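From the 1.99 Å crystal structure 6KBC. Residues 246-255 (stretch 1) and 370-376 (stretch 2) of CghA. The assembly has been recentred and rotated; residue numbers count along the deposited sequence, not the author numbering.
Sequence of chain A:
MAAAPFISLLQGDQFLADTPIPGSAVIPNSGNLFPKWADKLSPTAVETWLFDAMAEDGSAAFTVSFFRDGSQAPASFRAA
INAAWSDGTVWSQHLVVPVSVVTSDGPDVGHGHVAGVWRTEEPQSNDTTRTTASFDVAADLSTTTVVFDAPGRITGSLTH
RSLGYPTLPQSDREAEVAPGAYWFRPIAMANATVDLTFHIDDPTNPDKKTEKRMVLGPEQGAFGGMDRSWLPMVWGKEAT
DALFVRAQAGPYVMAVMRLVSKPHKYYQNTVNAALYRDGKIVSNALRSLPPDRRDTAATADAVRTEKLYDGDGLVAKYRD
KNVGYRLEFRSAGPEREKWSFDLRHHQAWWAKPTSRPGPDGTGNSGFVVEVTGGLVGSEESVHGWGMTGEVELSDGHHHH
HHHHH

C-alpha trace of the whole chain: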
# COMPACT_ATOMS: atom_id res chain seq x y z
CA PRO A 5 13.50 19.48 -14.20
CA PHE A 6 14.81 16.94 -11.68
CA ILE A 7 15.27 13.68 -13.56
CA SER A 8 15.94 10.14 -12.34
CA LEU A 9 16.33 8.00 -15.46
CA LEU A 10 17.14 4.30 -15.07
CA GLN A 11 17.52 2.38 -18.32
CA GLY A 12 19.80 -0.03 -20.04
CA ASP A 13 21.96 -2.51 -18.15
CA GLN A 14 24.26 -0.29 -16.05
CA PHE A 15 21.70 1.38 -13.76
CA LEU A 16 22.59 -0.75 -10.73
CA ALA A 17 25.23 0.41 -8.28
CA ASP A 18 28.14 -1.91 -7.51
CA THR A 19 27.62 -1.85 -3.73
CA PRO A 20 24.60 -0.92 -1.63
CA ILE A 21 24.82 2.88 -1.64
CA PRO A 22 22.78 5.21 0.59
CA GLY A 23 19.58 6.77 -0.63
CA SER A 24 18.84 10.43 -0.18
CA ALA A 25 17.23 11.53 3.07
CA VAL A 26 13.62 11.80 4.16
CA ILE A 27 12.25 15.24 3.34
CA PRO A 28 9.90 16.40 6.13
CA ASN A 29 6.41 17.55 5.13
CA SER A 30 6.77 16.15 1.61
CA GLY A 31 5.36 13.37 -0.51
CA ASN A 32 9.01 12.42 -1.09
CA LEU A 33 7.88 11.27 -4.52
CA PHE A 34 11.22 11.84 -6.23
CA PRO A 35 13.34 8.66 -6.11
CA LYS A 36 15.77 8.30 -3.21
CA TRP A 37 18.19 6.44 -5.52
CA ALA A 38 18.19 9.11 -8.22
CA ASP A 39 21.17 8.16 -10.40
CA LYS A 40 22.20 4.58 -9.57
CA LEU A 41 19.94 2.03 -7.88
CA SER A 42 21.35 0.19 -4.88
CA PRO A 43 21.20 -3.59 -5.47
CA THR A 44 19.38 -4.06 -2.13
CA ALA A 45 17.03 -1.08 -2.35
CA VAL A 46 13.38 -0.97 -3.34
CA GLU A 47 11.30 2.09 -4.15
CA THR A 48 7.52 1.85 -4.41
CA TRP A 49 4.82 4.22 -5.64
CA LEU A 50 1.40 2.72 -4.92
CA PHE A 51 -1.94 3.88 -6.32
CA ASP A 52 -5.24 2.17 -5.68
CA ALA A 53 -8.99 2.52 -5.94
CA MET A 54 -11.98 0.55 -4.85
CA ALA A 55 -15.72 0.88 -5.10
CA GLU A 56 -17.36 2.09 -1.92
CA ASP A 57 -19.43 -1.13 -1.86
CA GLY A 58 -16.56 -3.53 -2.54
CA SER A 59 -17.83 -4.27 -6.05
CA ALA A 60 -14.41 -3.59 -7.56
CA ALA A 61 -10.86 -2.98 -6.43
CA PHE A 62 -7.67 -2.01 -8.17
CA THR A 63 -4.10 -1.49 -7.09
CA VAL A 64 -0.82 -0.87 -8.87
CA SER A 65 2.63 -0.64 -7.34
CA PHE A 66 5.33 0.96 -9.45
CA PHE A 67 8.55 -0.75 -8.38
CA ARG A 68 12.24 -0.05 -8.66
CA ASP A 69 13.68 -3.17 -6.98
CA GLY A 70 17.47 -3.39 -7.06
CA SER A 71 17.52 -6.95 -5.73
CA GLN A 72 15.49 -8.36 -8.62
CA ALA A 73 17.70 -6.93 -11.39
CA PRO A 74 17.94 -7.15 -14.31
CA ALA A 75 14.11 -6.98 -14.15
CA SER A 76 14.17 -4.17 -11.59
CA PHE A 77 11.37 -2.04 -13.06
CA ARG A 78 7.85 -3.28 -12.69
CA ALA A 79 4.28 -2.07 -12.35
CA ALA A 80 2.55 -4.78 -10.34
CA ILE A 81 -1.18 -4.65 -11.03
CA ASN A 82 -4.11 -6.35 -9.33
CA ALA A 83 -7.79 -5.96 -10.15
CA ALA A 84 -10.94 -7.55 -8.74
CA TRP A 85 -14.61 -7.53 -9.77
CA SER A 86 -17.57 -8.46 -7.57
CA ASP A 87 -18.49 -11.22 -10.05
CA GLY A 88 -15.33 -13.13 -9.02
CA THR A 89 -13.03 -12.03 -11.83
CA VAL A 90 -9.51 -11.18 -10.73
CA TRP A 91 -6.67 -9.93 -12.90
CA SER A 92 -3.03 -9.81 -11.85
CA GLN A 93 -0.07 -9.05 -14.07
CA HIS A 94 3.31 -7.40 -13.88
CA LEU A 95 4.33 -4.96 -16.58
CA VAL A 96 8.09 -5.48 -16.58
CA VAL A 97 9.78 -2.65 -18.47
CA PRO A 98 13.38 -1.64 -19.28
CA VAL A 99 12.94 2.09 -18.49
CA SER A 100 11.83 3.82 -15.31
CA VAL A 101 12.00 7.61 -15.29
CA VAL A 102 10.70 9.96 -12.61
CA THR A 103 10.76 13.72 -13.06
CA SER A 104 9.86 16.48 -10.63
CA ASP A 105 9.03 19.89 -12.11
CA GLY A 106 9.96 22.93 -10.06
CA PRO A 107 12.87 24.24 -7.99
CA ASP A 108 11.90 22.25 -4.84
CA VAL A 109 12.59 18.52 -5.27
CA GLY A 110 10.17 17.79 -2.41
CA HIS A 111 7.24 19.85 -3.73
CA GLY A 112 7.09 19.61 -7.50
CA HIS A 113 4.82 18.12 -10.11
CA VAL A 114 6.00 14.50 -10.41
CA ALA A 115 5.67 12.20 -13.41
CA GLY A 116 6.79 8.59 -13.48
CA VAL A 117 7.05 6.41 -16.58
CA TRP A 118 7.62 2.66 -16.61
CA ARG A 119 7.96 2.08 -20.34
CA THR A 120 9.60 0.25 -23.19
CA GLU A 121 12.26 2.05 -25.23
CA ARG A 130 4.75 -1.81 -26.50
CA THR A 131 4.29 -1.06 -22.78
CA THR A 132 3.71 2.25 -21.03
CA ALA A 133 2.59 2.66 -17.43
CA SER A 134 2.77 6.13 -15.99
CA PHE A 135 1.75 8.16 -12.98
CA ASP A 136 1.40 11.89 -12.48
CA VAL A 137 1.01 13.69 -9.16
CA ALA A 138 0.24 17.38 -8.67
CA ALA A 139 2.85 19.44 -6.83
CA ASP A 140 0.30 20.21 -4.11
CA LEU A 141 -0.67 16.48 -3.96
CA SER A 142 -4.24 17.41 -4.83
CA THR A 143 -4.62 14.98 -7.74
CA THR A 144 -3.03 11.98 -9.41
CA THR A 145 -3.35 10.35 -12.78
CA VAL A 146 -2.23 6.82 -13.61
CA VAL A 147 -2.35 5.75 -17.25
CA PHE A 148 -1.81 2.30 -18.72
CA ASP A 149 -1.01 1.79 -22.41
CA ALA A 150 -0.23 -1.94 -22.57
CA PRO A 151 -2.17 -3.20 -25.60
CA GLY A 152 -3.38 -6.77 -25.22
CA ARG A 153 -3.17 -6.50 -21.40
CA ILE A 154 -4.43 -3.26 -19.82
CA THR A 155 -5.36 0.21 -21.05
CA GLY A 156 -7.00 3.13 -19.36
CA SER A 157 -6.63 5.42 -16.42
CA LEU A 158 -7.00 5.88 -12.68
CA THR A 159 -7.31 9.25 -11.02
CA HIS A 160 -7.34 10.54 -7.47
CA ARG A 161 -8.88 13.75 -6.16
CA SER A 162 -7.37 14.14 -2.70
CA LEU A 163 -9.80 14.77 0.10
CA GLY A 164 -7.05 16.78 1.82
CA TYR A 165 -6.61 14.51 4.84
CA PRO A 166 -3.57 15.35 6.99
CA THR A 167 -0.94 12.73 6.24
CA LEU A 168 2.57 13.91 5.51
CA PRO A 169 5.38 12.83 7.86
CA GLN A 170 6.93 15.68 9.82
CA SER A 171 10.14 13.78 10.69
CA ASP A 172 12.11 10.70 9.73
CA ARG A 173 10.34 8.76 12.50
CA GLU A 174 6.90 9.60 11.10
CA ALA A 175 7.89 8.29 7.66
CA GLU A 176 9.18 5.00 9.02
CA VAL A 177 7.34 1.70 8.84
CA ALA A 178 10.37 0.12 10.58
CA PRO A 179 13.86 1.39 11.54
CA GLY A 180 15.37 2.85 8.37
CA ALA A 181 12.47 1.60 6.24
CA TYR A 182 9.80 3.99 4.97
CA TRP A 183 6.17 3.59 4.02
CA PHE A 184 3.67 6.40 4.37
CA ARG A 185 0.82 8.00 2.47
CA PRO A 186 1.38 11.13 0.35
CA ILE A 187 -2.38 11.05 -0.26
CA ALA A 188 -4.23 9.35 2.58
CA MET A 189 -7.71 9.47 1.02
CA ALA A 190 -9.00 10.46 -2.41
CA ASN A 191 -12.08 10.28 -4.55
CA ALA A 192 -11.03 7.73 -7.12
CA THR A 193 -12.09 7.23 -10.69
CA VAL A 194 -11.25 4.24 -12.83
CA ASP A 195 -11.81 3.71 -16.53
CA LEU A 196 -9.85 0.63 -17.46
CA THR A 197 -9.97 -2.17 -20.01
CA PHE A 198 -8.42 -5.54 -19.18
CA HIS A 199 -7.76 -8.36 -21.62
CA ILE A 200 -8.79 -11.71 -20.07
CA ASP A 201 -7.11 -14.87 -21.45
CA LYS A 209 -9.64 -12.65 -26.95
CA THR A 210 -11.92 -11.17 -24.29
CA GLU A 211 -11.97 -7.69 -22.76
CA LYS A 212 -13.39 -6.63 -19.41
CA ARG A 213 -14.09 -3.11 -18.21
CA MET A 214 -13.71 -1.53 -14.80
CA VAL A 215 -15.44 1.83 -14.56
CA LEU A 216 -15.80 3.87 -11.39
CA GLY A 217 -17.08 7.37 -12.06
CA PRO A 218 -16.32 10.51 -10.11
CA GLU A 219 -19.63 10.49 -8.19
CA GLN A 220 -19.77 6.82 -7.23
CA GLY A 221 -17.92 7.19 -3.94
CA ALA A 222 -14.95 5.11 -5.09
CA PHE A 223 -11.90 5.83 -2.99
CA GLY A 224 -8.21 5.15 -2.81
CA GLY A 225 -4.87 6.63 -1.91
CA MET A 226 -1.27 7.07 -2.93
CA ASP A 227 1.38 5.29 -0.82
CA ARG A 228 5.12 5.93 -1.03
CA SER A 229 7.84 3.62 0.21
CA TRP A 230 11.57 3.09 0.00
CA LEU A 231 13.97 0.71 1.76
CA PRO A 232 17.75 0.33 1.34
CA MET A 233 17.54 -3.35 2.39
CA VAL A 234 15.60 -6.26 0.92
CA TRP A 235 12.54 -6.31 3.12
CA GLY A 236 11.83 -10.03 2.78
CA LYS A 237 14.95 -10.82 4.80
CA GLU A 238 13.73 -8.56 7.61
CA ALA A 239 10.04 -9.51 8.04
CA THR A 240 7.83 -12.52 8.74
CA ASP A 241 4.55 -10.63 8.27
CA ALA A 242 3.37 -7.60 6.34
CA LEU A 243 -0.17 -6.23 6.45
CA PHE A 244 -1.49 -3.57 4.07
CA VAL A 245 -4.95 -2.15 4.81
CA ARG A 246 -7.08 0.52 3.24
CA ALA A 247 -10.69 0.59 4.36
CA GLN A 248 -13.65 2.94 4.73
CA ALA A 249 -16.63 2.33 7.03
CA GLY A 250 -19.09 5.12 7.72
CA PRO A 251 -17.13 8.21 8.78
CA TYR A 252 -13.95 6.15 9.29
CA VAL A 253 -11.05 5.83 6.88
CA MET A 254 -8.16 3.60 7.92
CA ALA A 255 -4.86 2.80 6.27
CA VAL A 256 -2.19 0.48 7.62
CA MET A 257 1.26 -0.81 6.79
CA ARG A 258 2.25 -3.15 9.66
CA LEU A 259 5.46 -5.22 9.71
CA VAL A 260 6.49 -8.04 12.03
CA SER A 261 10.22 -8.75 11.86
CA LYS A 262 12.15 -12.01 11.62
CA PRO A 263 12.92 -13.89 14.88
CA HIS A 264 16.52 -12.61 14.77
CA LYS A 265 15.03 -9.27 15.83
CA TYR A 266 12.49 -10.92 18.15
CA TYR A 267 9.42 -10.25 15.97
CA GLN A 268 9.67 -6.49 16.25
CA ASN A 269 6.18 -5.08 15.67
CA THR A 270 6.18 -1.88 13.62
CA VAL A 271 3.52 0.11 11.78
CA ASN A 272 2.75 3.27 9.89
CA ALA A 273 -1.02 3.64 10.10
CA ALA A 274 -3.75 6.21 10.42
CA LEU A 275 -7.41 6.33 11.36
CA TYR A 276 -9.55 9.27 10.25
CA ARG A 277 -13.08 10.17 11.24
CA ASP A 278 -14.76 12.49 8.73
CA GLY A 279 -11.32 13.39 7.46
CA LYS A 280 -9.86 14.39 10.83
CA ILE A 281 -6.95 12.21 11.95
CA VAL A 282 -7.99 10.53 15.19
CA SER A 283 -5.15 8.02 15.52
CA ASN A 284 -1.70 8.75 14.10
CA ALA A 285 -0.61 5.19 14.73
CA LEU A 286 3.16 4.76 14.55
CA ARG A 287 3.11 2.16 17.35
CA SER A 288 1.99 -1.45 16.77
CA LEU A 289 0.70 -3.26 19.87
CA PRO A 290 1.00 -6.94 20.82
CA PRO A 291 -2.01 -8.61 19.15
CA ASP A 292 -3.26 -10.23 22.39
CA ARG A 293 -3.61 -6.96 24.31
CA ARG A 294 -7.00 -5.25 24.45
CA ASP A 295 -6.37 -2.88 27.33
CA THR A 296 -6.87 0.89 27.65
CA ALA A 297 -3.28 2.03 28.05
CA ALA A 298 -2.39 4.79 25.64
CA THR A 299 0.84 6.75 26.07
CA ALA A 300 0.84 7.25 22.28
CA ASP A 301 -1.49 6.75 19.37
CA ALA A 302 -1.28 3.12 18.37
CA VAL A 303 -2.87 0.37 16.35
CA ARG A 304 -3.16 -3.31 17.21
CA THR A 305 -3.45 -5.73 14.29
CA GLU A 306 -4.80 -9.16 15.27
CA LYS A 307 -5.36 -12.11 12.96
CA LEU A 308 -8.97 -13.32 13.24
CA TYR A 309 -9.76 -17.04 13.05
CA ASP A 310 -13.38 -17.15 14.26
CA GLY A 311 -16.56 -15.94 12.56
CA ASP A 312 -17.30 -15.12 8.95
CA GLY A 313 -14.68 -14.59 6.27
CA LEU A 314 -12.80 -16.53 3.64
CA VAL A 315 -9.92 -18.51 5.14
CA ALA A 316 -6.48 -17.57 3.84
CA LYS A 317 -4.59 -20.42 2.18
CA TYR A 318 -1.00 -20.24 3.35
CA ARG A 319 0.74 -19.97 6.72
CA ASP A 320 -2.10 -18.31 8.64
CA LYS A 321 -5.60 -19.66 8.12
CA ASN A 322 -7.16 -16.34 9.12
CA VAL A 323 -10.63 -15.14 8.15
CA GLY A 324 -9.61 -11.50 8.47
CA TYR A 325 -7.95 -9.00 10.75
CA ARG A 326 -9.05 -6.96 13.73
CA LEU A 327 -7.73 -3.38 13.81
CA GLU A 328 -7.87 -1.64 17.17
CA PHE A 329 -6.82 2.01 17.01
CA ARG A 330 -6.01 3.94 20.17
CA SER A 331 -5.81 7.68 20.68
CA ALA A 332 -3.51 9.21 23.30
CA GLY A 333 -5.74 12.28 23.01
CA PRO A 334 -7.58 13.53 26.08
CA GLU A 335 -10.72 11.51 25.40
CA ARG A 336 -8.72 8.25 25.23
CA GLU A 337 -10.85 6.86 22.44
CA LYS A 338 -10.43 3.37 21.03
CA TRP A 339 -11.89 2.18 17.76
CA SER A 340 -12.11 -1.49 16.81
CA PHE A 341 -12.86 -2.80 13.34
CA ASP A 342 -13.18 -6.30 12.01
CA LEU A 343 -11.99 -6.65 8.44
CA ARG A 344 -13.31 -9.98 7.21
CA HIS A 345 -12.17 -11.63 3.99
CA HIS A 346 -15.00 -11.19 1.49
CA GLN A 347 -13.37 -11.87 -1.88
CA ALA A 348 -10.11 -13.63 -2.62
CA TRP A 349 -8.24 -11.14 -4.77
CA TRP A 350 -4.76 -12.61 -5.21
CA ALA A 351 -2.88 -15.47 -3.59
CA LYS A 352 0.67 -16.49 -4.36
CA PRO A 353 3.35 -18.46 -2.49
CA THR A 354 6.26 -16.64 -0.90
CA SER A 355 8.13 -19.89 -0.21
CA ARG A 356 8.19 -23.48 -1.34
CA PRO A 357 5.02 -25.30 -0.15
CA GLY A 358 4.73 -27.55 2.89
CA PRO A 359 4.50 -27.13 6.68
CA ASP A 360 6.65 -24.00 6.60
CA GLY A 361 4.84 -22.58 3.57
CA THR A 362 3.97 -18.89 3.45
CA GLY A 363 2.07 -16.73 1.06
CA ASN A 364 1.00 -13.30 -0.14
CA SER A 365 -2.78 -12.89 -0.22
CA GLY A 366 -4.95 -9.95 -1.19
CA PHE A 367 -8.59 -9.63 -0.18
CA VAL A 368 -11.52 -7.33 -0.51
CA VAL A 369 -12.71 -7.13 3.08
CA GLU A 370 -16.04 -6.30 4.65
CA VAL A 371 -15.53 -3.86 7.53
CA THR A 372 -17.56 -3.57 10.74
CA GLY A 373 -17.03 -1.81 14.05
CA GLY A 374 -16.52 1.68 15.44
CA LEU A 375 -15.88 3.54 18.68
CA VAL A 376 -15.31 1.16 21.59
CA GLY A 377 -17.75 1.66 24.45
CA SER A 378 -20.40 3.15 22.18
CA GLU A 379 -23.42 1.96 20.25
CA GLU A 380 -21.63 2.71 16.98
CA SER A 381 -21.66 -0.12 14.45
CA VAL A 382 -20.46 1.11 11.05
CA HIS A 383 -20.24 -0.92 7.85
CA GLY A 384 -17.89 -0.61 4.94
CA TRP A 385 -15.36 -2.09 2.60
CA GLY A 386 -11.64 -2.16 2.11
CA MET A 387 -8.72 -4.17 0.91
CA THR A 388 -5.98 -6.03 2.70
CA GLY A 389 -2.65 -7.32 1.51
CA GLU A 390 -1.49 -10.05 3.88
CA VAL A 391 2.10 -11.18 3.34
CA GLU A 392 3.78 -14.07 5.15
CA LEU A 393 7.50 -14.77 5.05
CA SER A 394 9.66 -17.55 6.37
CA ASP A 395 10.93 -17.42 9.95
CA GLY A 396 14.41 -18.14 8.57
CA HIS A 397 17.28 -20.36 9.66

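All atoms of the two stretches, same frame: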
# COMPACT_ATOMS: atom_id res chain seq x y z
N ARG A 246 -6.38 -0.74 3.47
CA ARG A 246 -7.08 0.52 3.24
C ARG A 246 -8.56 0.22 3.30
O ARG A 246 -9.03 -0.66 2.57
CB ARG A 246 -6.72 1.16 1.90
CG ARG A 246 -7.37 2.55 1.76
CD ARG A 246 -7.24 3.12 0.37
NE ARG A 246 -5.88 3.01 -0.16
CZ ARG A 246 -4.85 3.75 0.24
NH1 ARG A 246 -4.99 4.68 1.18
NH2 ARG A 246 -3.66 3.58 -0.34
N ALA A 247 -9.29 0.90 4.17
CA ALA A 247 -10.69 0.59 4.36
C ALA A 247 -11.45 1.86 4.72
O ALA A 247 -10.91 2.77 5.34
CB ALA A 247 -10.92 -0.43 5.48
N GLN A 248 -12.73 1.86 4.37
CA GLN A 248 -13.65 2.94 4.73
C GLN A 248 -14.93 2.32 5.27
O GLN A 248 -15.47 1.39 4.67
CB GLN A 248 -13.97 3.83 3.52
CG GLN A 248 -14.99 4.94 3.87
CD GLN A 248 -15.25 5.89 2.72
OE1 GLN A 248 -15.45 5.46 1.58
NE2 GLN A 248 -15.21 7.18 2.99
N ALA A 249 -15.39 2.82 6.42
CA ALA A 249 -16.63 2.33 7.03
C ALA A 249 -17.29 3.51 7.71
O ALA A 249 -16.78 4.02 8.71
CB ALA A 249 -16.37 1.20 8.03
N GLY A 250 -18.43 3.95 7.19
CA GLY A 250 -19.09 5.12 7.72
C GLY A 250 -18.17 6.32 7.66
O GLY A 250 -17.55 6.60 6.63
N PRO A 251 -18.03 7.04 8.77
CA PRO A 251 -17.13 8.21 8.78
C PRO A 251 -15.65 7.84 8.86
O PRO A 251 -14.81 8.74 8.78
CB PRO A 251 -17.55 8.95 10.05
CG PRO A 251 -17.96 7.84 10.97
CD PRO A 251 -18.62 6.80 10.10
N TYR A 252 -15.31 6.56 9.00
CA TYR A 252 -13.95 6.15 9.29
C TYR A 252 -13.21 5.78 8.02
O TYR A 252 -13.73 5.04 7.18
CB TYR A 252 -13.93 4.96 10.26
CG TYR A 252 -14.48 5.30 11.60
CD1 TYR A 252 -13.80 6.17 12.44
CD2 TYR A 252 -15.70 4.80 12.01
CE1 TYR A 252 -14.32 6.49 13.69
CE2 TYR A 252 -16.23 5.12 13.23
CZ TYR A 252 -15.53 5.96 14.06
OH TYR A 252 -16.07 6.27 15.29
N VAL A 253 -11.98 6.27 7.91
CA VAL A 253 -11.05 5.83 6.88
C VAL A 253 -9.79 5.36 7.59
O VAL A 253 -9.26 6.07 8.45
CB VAL A 253 -10.74 6.95 5.88
CG1 VAL A 253 -9.57 6.57 4.99
CG2 VAL A 253 -11.99 7.23 5.03
N MET A 254 -9.32 4.17 7.25
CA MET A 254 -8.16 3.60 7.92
C MET A 254 -7.19 3.06 6.89
O MET A 254 -7.59 2.49 5.87
CB MET A 254 -8.54 2.49 8.92
CG MET A 254 -9.03 1.19 8.34
SD MET A 254 -10.33 0.39 9.33
CE MET A 254 -11.63 1.64 9.45
N ALA A 255 -5.90 3.26 7.16
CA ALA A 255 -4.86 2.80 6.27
C ALA A 255 -3.70 2.32 7.12
O ALA A 255 -3.38 2.93 8.14
CB ALA A 255 -4.41 3.90 5.30
N GLU A 370 -14.90 -7.00 4.08
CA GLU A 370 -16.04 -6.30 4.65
C GLU A 370 -15.64 -5.80 6.03
O GLU A 370 -15.00 -6.52 6.81
CB GLU A 370 -17.24 -7.24 4.75
CG GLU A 370 -18.54 -6.53 5.06
CD GLU A 370 -19.73 -7.46 4.85
OE1 GLU A 370 -19.51 -8.64 4.49
OE2 GLU A 370 -20.88 -7.00 5.00
N VAL A 371 -16.01 -4.56 6.34
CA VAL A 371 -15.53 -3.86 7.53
C VAL A 371 -16.71 -3.55 8.43
O VAL A 371 -17.73 -3.02 7.98
CB VAL A 371 -14.80 -2.56 7.13
CG1 VAL A 371 -14.21 -1.86 8.37
CG2 VAL A 371 -13.71 -2.87 6.11
N THR A 372 -16.58 -3.88 9.72
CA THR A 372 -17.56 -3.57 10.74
C THR A 372 -16.85 -3.06 11.99
O THR A 372 -15.70 -3.41 12.24
CB THR A 372 -18.41 -4.82 11.08
OG1 THR A 372 -17.58 -5.79 11.73
CG2 THR A 372 -19.03 -5.43 9.84
N GLY A 373 -17.54 -2.21 12.75
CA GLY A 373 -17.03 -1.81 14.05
C GLY A 373 -17.29 -0.35 14.40
O GLY A 373 -18.34 0.19 14.06
N GLY A 374 -16.35 0.29 15.09
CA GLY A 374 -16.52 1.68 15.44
C GLY A 374 -15.93 1.97 16.80
O GLY A 374 -15.10 1.21 17.30
N LEU A 375 -16.40 3.06 17.40
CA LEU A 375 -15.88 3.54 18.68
C LEU A 375 -16.18 2.55 19.80
O LEU A 375 -17.34 2.22 20.05
CB LEU A 375 -16.48 4.91 19.00
CG LEU A 375 -16.07 5.54 20.33
CD1 LEU A 375 -14.60 5.90 20.34
CD2 LEU A 375 -16.92 6.79 20.62
N VAL A 376 -15.13 2.09 20.48
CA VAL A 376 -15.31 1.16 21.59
C VAL A 376 -16.05 1.85 22.72
O VAL A 376 -15.82 3.04 23.00
CB VAL A 376 -13.94 0.63 22.05
CG1 VAL A 376 -14.08 -0.27 23.29
CG2 VAL A 376 -13.27 -0.13 20.90

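Stretch 1 is a tight β-hairpin. Its two strands, 246-249 and 252-255, are joined by a type II' turn from A249 to Y252 and paired by two reciprocal sets of backbone hydrogen bonds: A249 N to Y252 O and Y252 N to A249 O, both 2.9 Å, then A247 N to M254 O and M254 N to A247 O, again 2.9 Å each. G250 takes the first inner position of the turn with a positive phi of 59°, a region that favours glycine, and a CB there would run into P251 CD. P251 follows at a phi of -76°, well within the range its ring allows.

Stretch 2 is an extended strand that runs across the hairpin and pairs with neither of its strands. Its direction makes 109° with that of strand 252-255, the axes come no closer than 9.9 Å, and no hydrogen bond links the two stretches. Such a spacing leaves room for a layer of side chains, and the contact is made by packing alone, with 229 Å² buried over both sides.

The hairpin's alternation sets up the packing. A247, A249, Y252 and M254 all direct their CA-to-CB bonds toward stretch 2, while that of Q248 points away. V371 answers them from the crossing strand and gives up the largest area of any residue here, 76 Å². Its two methyls divide between the alanines: CG2 lies 3.8 Å from A247 CB, and CG1 lies 3.8 Å from A249 CB. Small residues suit these hairpin positions because the branched valine already fills the space between the backbones, whose CA atoms at A249 and V371 are 6.3 Å apart. M254 reaches in more loosely, its CE 4.5 Å from V371 CG1. T372, next along the strand, turns its CA-to-CB bond away, as alternation predicts.

Farther along, the aromatic ring of Y252 meets backbone instead of a side chain. With chi1 near -65° (m), it brings CE2 to 4.1 Å from G374 CA, an oblique approach. Glycine at 374 is also demanded by its own backbone: at phi 144° and psi -159° a CB would be jammed against the preceding carbonyl oxygen, and G373 is under the same constraint. The tyrosine hydroxyl, hydrogen-bonded elsewhere in the structure, makes only van der Waals contact with L375, with OH 4.0 Å from L375 CB.

The rule to read here is economical: one valine set against two alanines, and one tyrosine laid beside a glycine, join crossing strands without a polar bond between them.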